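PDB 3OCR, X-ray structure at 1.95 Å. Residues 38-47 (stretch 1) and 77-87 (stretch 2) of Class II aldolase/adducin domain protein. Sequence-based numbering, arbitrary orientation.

Stretch 1 38-47: LAAAYRLAAL
Stretch 2 (77-87) LFDEITASNLV

Residues 38-47 form a continuous helix (phi/psi near -63/-42) whose main-chain bonds run i to i-4, as from Leu47 N to Arg43 O (2.9 Å). Residues 77-87 run alongside it in the opposite direction, without regular helix or strand: extended at Leu77 (-78/152), Ile81 (-71/139) and Thr82 (-136/158), helical in phi/psi at Phe78 (-53/-33) and Ala83 (-46/-46). Ala39 CA lies 5.1 Å from Thr82 CA, and Tyr42 CA 5.0 Å from Phe78 CA. Together they bury 614 Å².

The direct hydrogen bonds between them come from Arg43 (chi1 m, chi2 m, chi3 t). Its NE donates to Ile81 O at 2.6 Å and 156°, and its NH2 adds a weak bond to Ile81 O at 3.0 Å. Asp79 O lies over one guanidinium face, 3.2 Å from Arg43 CZ, too poorly angled to accept a hydrogen bond from Arg43 NE or NH1. One water donates to both Arg43 O (2.8 Å) and Asp79 OD1 (3.1 Å), giving that helix carbonyl a second donor beside Leu47 N.

The loop satisfies much of its own polarity. Leu77 N donates to Glu80 OE1 (2.8 Å). Asn85 (chi1 p) donates from ND2 to Glu80 O (3.2 Å) and accepts at OD1 from Thr82 N (3.0 Å).

Most of the remaining contact is apolar, and Tyr42, Phe78, Ile81 and Leu86 are buried, as suits their large apolar surfaces. Tyr42 (chi1 -81°) turns its ring edge to the face of Phe78 (chi1 -83°), with planes at 81° and Tyr42 CD1 3.6 Å from Phe78 CD1; Tyr42 OH is hydrogen-bonded elsewhere in the structure. Ala45 CB meets the Phe78 ring edge, 3.8 Å from Phe78 CD2. Tyr42 CB packs 3.8 Å from Ile81 CB, and Leu38 CD2 3.8 Å from Leu86 CD2. At Ala39 a lone methyl suits the close approach, with CB 3.3 Å from Ala83 N.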

ATOM      1  N   LEU A  38      -2.637  -2.456  27.781  1.00 25.80           N
ATOM      2  CA  LEU A  38      -2.826  -3.590  26.850  1.00 24.39           C
ATOM      3  C   LEU A  38      -3.922  -3.288  25.816  1.00 24.23           C
ATOM      4  O   LEU A  38      -3.755  -3.618  24.648  1.00 23.86           O
ATOM      5  CB  LEU A  38      -3.126  -4.908  27.605  1.00 24.10           C
ATOM      6  CG  LEU A  38      -3.214  -6.165  26.758  1.00 23.36           C
ATOM      7  CD1 LEU A  38      -1.854  -6.467  26.107  1.00 23.22           C
ATOM      8  CD2 LEU A  38      -3.701  -7.372  27.594  1.00 23.05           C
ATOM      9  N   ALA A  39      -5.010  -2.614  26.233  1.00 23.93           N
ATOM     10  CA  ALA A  39      -6.032  -2.194  25.281  1.00 24.29           C
ATOM     11  C   ALA A  39      -5.498  -1.207  24.234  1.00 24.37           C
ATOM     12  O   ALA A  39      -5.811  -1.326  23.036  1.00 23.88           O
ATOM     13  CB  ALA A  39      -7.313  -1.582  26.022  1.00 24.57           C
ATOM     14  N   ALA A  40      -4.670  -0.255  24.674  1.00 24.27           N
ATOM     15  CA  ALA A  40      -4.018   0.671  23.767  1.00 23.99           C
ATOM     16  C   ALA A  40      -3.137  -0.092  22.802  1.00 23.43           C
ATOM     17  O   ALA A  40      -3.067   0.257  21.625  1.00 23.32           O
ATOM     18  CB  ALA A  40      -3.182   1.672  24.535  1.00 24.85           C
ATOM     19  N   ALA A  41      -2.467  -1.128  23.291  1.00 22.59           N
ATOM     20  CA  ALA A  41      -1.579  -1.932  22.422  1.00 22.13           C
ATOM     21  C   ALA A  41      -2.393  -2.639  21.322  1.00 22.46           C
ATOM     22  O   ALA A  41      -2.015  -2.603  20.147  1.00 22.33           O
ATOM     23  CB  ALA A  41      -0.814  -2.911  23.226  1.00 21.82           C
ATOM     24  N   TYR A  42      -3.543  -3.216  21.689  1.00 22.46           N
ATOM     25  CA  TYR A  42      -4.458  -3.795  20.690  1.00 22.96           C
ATOM     26  C   TYR A  42      -4.934  -2.803  19.619  1.00 23.63           C
ATOM     27  O   TYR A  42      -4.839  -3.094  18.433  1.00 23.63           O
ATOM     28  CB  TYR A  42      -5.654  -4.470  21.365  1.00 22.90           C
ATOM     29  CG  TYR A  42      -5.403  -5.868  21.881  1.00 23.56           C
ATOM     30  CD1 TYR A  42      -5.506  -6.968  21.017  1.00 23.00           C
ATOM     31  CD2 TYR A  42      -5.102  -6.105  23.250  1.00 22.98           C
ATOM     32  CE1 TYR A  42      -5.333  -8.253  21.468  1.00 22.60           C
ATOM     33  CE2 TYR A  42      -4.924  -7.402  23.717  1.00 23.03           C
ATOM     34  CZ  TYR A  42      -5.023  -8.472  22.806  1.00 23.82           C
ATOM     35  OH  TYR A  42      -4.850  -9.759  23.203  1.00 24.58           O
ATOM     36  N   ARG A  43      -5.465  -1.652  20.039  1.00 25.06           N
ATOM     37  CA  ARG A  43      -5.853  -0.580  19.131  1.00 26.49           C
ATOM     38  C   ARG A  43      -4.750   0.027  18.279  1.00 26.20           C
ATOM     39  O   ARG A  43      -5.004   0.438  17.144  1.00 26.69           O
ATOM     40  CB  ARG A  43      -6.517   0.565  19.923  1.00 27.31           C
ATOM     41  CG  ARG A  43      -7.670   0.094  20.774  1.00 30.65           C
ATOM     42  CD  ARG A  43      -8.952   0.018  19.969  1.00 35.06           C
ATOM     43  NE  ARG A  43     -10.111  -0.143  20.840  1.00 35.26           N
ATOM     44  CZ  ARG A  43     -11.190   0.635  20.835  1.00 36.44           C
ATOM     45  NH1 ARG A  43     -11.312   1.635  19.977  1.00 35.98           N
ATOM     46  NH2 ARG A  43     -12.170   0.374  21.674  1.00 36.72           N
ATOM     47  N   LEU A  44      -3.549   0.138  18.836  1.00 25.83           N
ATOM     48  CA  LEU A  44      -2.388   0.627  18.077  1.00 26.64           C
ATOM     49  C   LEU A  44      -2.024  -0.340  16.948  1.00 25.64           C
ATOM     50  O   LEU A  44      -1.688   0.084  15.826  1.00 24.66           O
ATOM     51  CB  LEU A  44      -1.164   0.811  18.995  1.00 27.24           C
ATOM     52  CG  LEU A  44      -1.204   2.050  19.880  1.00 29.24           C
ATOM     53  CD1 LEU A  44      -0.185   1.939  21.021  1.00 30.24           C
ATOM     54  CD2 LEU A  44      -0.936   3.300  19.038  1.00 31.85           C
ATOM     55  N   ALA A  45      -2.118  -1.628  17.257  1.00 25.38           N
ATOM     56  CA  ALA A  45      -1.790  -2.689  16.284  1.00 25.51           C
ATOM     57  C   ALA A  45      -2.810  -2.642  15.145  1.00 26.07           C
ATOM     58  O   ALA A  45      -2.471  -2.881  13.984  1.00 26.30           O
ATOM     59  CB  ALA A  45      -1.800  -4.067  16.958  1.00 25.28           C
ATOM     60  N   ALA A  46      -4.054  -2.304  15.497  1.00 26.38           N
ATOM     61  CA  ALA A  46      -5.114  -2.147  14.522  1.00 27.49           C
ATOM     62  C   ALA A  46      -4.839  -0.921  13.671  1.00 28.85           C
ATOM     63  O   ALA A  46      -4.883  -1.005  12.448  1.00 29.19           O
ATOM     64  CB  ALA A  46      -6.495  -2.064  15.217  1.00 27.22           C
ATOM     65  N   LEU A  47      -4.528   0.203  14.317  1.00 30.52           N
ATOM     66  CA  LEU A  47      -4.156   1.434  13.603  1.00 32.72           C
ATOM     67  C   LEU A  47      -2.969   1.210  12.660  1.00 32.77           C
ATOM     68  O   LEU A  47      -3.002   1.650  11.522  1.00 33.02           O
ATOM     69  CB  LEU A  47      -3.832   2.545  14.597  1.00 33.04           C
ATOM     70  CG  LEU A  47      -3.528   3.949  14.100  1.00 36.83           C
ATOM     71  CD1 LEU A  47      -4.800   4.611  13.541  1.00 40.37           C
ATOM     72  CD2 LEU A  47      -2.940   4.787  15.232  1.00 38.69           C
ATOM     73  N   LEU A  77     -12.394  -8.073  17.415  1.00 30.94           N
ATOM     74  CA  LEU A  77     -11.316  -7.445  16.660  1.00 30.52           C
ATOM     75  C   LEU A  77     -10.459  -6.537  17.561  1.00 30.12           C
ATOM     76  O   LEU A  77     -10.952  -5.994  18.543  1.00 29.91           O
ATOM     77  CB  LEU A  77     -11.910  -6.622  15.516  1.00 31.05           C
ATOM     78  CG  LEU A  77     -12.719  -7.386  14.472  1.00 32.77           C
ATOM     79  CD1 LEU A  77     -13.397  -6.413  13.520  1.00 33.87           C
ATOM     80  CD2 LEU A  77     -11.777  -8.337  13.715  1.00 34.43           C
ATOM     81  N   PHE A  78      -9.185  -6.374  17.202  1.00 29.68           N
ATOM     82  CA  PHE A  78      -8.225  -5.547  17.946  1.00 29.94           C
ATOM     83  C   PHE A  78      -8.789  -4.153  18.137  1.00 31.66           C
ATOM     84  O   PHE A  78      -8.550  -3.507  19.154  1.00 32.02           O
ATOM     85  CB  PHE A  78      -6.904  -5.480  17.187  1.00 29.02           C
ATOM     86  CG  PHE A  78      -5.994  -6.671  17.433  1.00 28.91           C
ATOM     87  CD1 PHE A  78      -6.528  -7.930  17.736  1.00 29.23           C
ATOM     88  CD2 PHE A  78      -4.621  -6.528  17.372  1.00 29.13           C
ATOM     89  CE1 PHE A  78      -5.696  -9.036  17.967  1.00 29.03           C
ATOM     90  CE2 PHE A  78      -3.760  -7.633  17.594  1.00 29.98           C
ATOM     91  CZ  PHE A  78      -4.310  -8.887  17.892  1.00 29.22           C
ATOM     92  N   ASP A  79      -9.565  -3.740  17.139  1.00 33.82           N
ATOM     93  CA  ASP A  79     -10.258  -2.470  17.044  1.00 36.03           C
ATOM     94  C   ASP A  79     -11.351  -2.276  18.083  1.00 36.08           C
ATOM     95  O   ASP A  79     -11.875  -1.175  18.244  1.00 36.44           O
ATOM     96  CB  ASP A  79     -10.957  -2.454  15.682  1.00 37.76           C
ATOM     97  CG  ASP A  79     -10.621  -1.243  14.884  1.00 42.49           C
ATOM     98  OD1 ASP A  79      -9.959  -0.339  15.436  1.00 47.27           O
ATOM     99  OD2 ASP A  79     -11.007  -1.185  13.701  1.00 47.50           O
ATOM    100  N   GLU A  80     -11.743  -3.359  18.737  1.00 35.50           N
ATOM    101  CA  GLU A  80     -12.900  -3.338  19.617  1.00 35.10           C
ATOM    102  C   GLU A  80     -12.461  -3.450  21.058  1.00 33.36           C
ATOM    103  O   GLU A  80     -13.262  -3.300  21.976  1.00 33.55           O
ATOM    104  CB  GLU A  80     -13.858  -4.487  19.282  1.00 35.43           C
ATOM    105  CG  GLU A  80     -14.565  -4.350  17.939  1.00 36.39           C
ATOM    106  CD  GLU A  80     -15.366  -5.598  17.578  1.00 36.73           C
ATOM    107  OE1 GLU A  80     -14.830  -6.730  17.667  1.00 35.10           O
ATOM    108  OE2 GLU A  80     -16.532  -5.439  17.188  1.00 37.83           O
ATOM    109  N   ILE A  81     -11.177  -3.708  21.260  1.00 31.16           N
ATOM    110  CA  ILE A  81     -10.687  -4.027  22.592  1.00 28.66           C
ATOM    111  C   ILE A  81     -10.709  -2.767  23.463  1.00 29.58           C
ATOM    112  O   ILE A  81     -10.386  -1.672  22.986  1.00 30.11           O
ATOM    113  CB  ILE A  81      -9.290  -4.618  22.543  1.00 27.69           C
ATOM    114  CG1 ILE A  81      -9.248  -5.835  21.578  1.00 25.47           C
ATOM    115  CG2 ILE A  81      -8.783  -4.960  23.971  1.00 26.36           C
ATOM    116  CD1 ILE A  81     -10.267  -6.974  21.877  1.00 23.21           C
ATOM    117  N   THR A  82     -11.112  -2.934  24.717  1.00 29.97           N
ATOM    118  CA  THR A  82     -11.125  -1.844  25.689  1.00 31.33           C
ATOM    119  C   THR A  82     -10.554  -2.353  27.014  1.00 31.30           C
ATOM    120  O   THR A  82     -10.547  -3.552  27.270  1.00 31.05           O
ATOM    121  CB  THR A  82     -12.555  -1.339  25.977  1.00 31.51           C
ATOM    122  OG1 THR A  82     -13.272  -2.368  26.649  1.00 32.92           O
ATOM    123  CG2 THR A  82     -13.307  -0.961  24.697  1.00 32.09           C
ATOM    124  N   ALA A  83     -10.072  -1.442  27.844  1.00 32.27           N
ATOM    125  CA  ALA A  83      -9.658  -1.772  29.210  1.00 33.13           C
ATOM    126  C   ALA A  83     -10.692  -2.637  29.918  1.00 34.07           C
ATOM    127  O   ALA A  83     -10.347  -3.638  30.542  1.00 34.33           O
ATOM    128  CB  ALA A  83      -9.398  -0.493  30.004  1.00 33.14           C
ATOM    129  N   SER A  84     -11.965  -2.253  29.808  1.00 35.39           N
ATOM    130  CA  SER A  84     -13.052  -2.998  30.417  1.00 36.14           C
ATOM    131  C   SER A  84     -13.356  -4.384  29.854  1.00 35.42           C
ATOM    132  O   SER A  84     -13.918  -5.204  30.563  1.00 36.11           O
ATOM    133  CB  SER A  84     -14.343  -2.179  30.398  1.00 37.08           C
ATOM    134  OG  SER A  84     -14.296  -1.179  31.389  1.00 38.38           O
ATOM    135  N   ASN A  85     -13.016  -4.674  28.602  1.00 33.89           N
ATOM    136  CA  ASN A  85     -13.470  -5.961  28.050  1.00 32.20           C
ATOM    137  C   ASN A  85     -12.388  -7.038  27.893  1.00 30.88           C
ATOM    138  O   ASN A  85     -12.658  -8.170  27.444  1.00 30.80           O
ATOM    139  CB  ASN A  85     -14.373  -5.769  26.801  1.00 32.20           C
ATOM    140  CG  ASN A  85     -13.622  -5.319  25.545  1.00 32.06           C
ATOM    141  OD1 ASN A  85     -12.412  -5.556  25.366  1.00 31.37           O
ATOM    142  ND2 ASN A  85     -14.369  -4.707  24.633  1.00 32.44           N
ATOM    143  N   LEU A  86     -11.173  -6.700  28.312  1.00 29.12           N
ATOM    144  CA  LEU A  86     -10.096  -7.671  28.299  1.00 27.60           C
ATOM    145  C   LEU A  86     -10.477  -8.784  29.254  1.00 27.50           C
ATOM    146  O   LEU A  86     -11.268  -8.574  30.184  1.00 27.29           O
ATOM    147  CB  LEU A  86      -8.779  -7.031  28.707  1.00 27.16           C
ATOM    148  CG  LEU A  86      -8.167  -6.236  27.560  1.00 26.01           C
ATOM    149  CD1 LEU A  86      -7.255  -5.195  28.133  1.00 24.67           C
ATOM    150  CD2 LEU A  86      -7.411  -7.182  26.588  1.00 24.19           C
ATOM    151  N   VAL A  87      -9.949  -9.974  29.000  1.00 26.50           N
ATOM    152  CA  VAL A  87     -10.284 -11.102  29.845  1.00 26.97           C
ATOM    153  C   VAL A  87      -9.101 -11.463  30.733  1.00 27.39           C
ATOM    154  O   VAL A  87      -7.964 -11.590  30.242  1.00 27.59           O
ATOM    155  CB  VAL A  87     -10.731 -12.335  29.020  1.00 26.79           C
ATOM    156  CG1 VAL A  87     -11.257 -13.431  29.939  1.00 27.41           C
ATOM    157  CG2 VAL A  87     -11.780 -11.953  27.991  1.00 25.97           C
TER
HETATM  158  O   HOH W   1      -7.658   1.206  16.719  1.00 33.72           O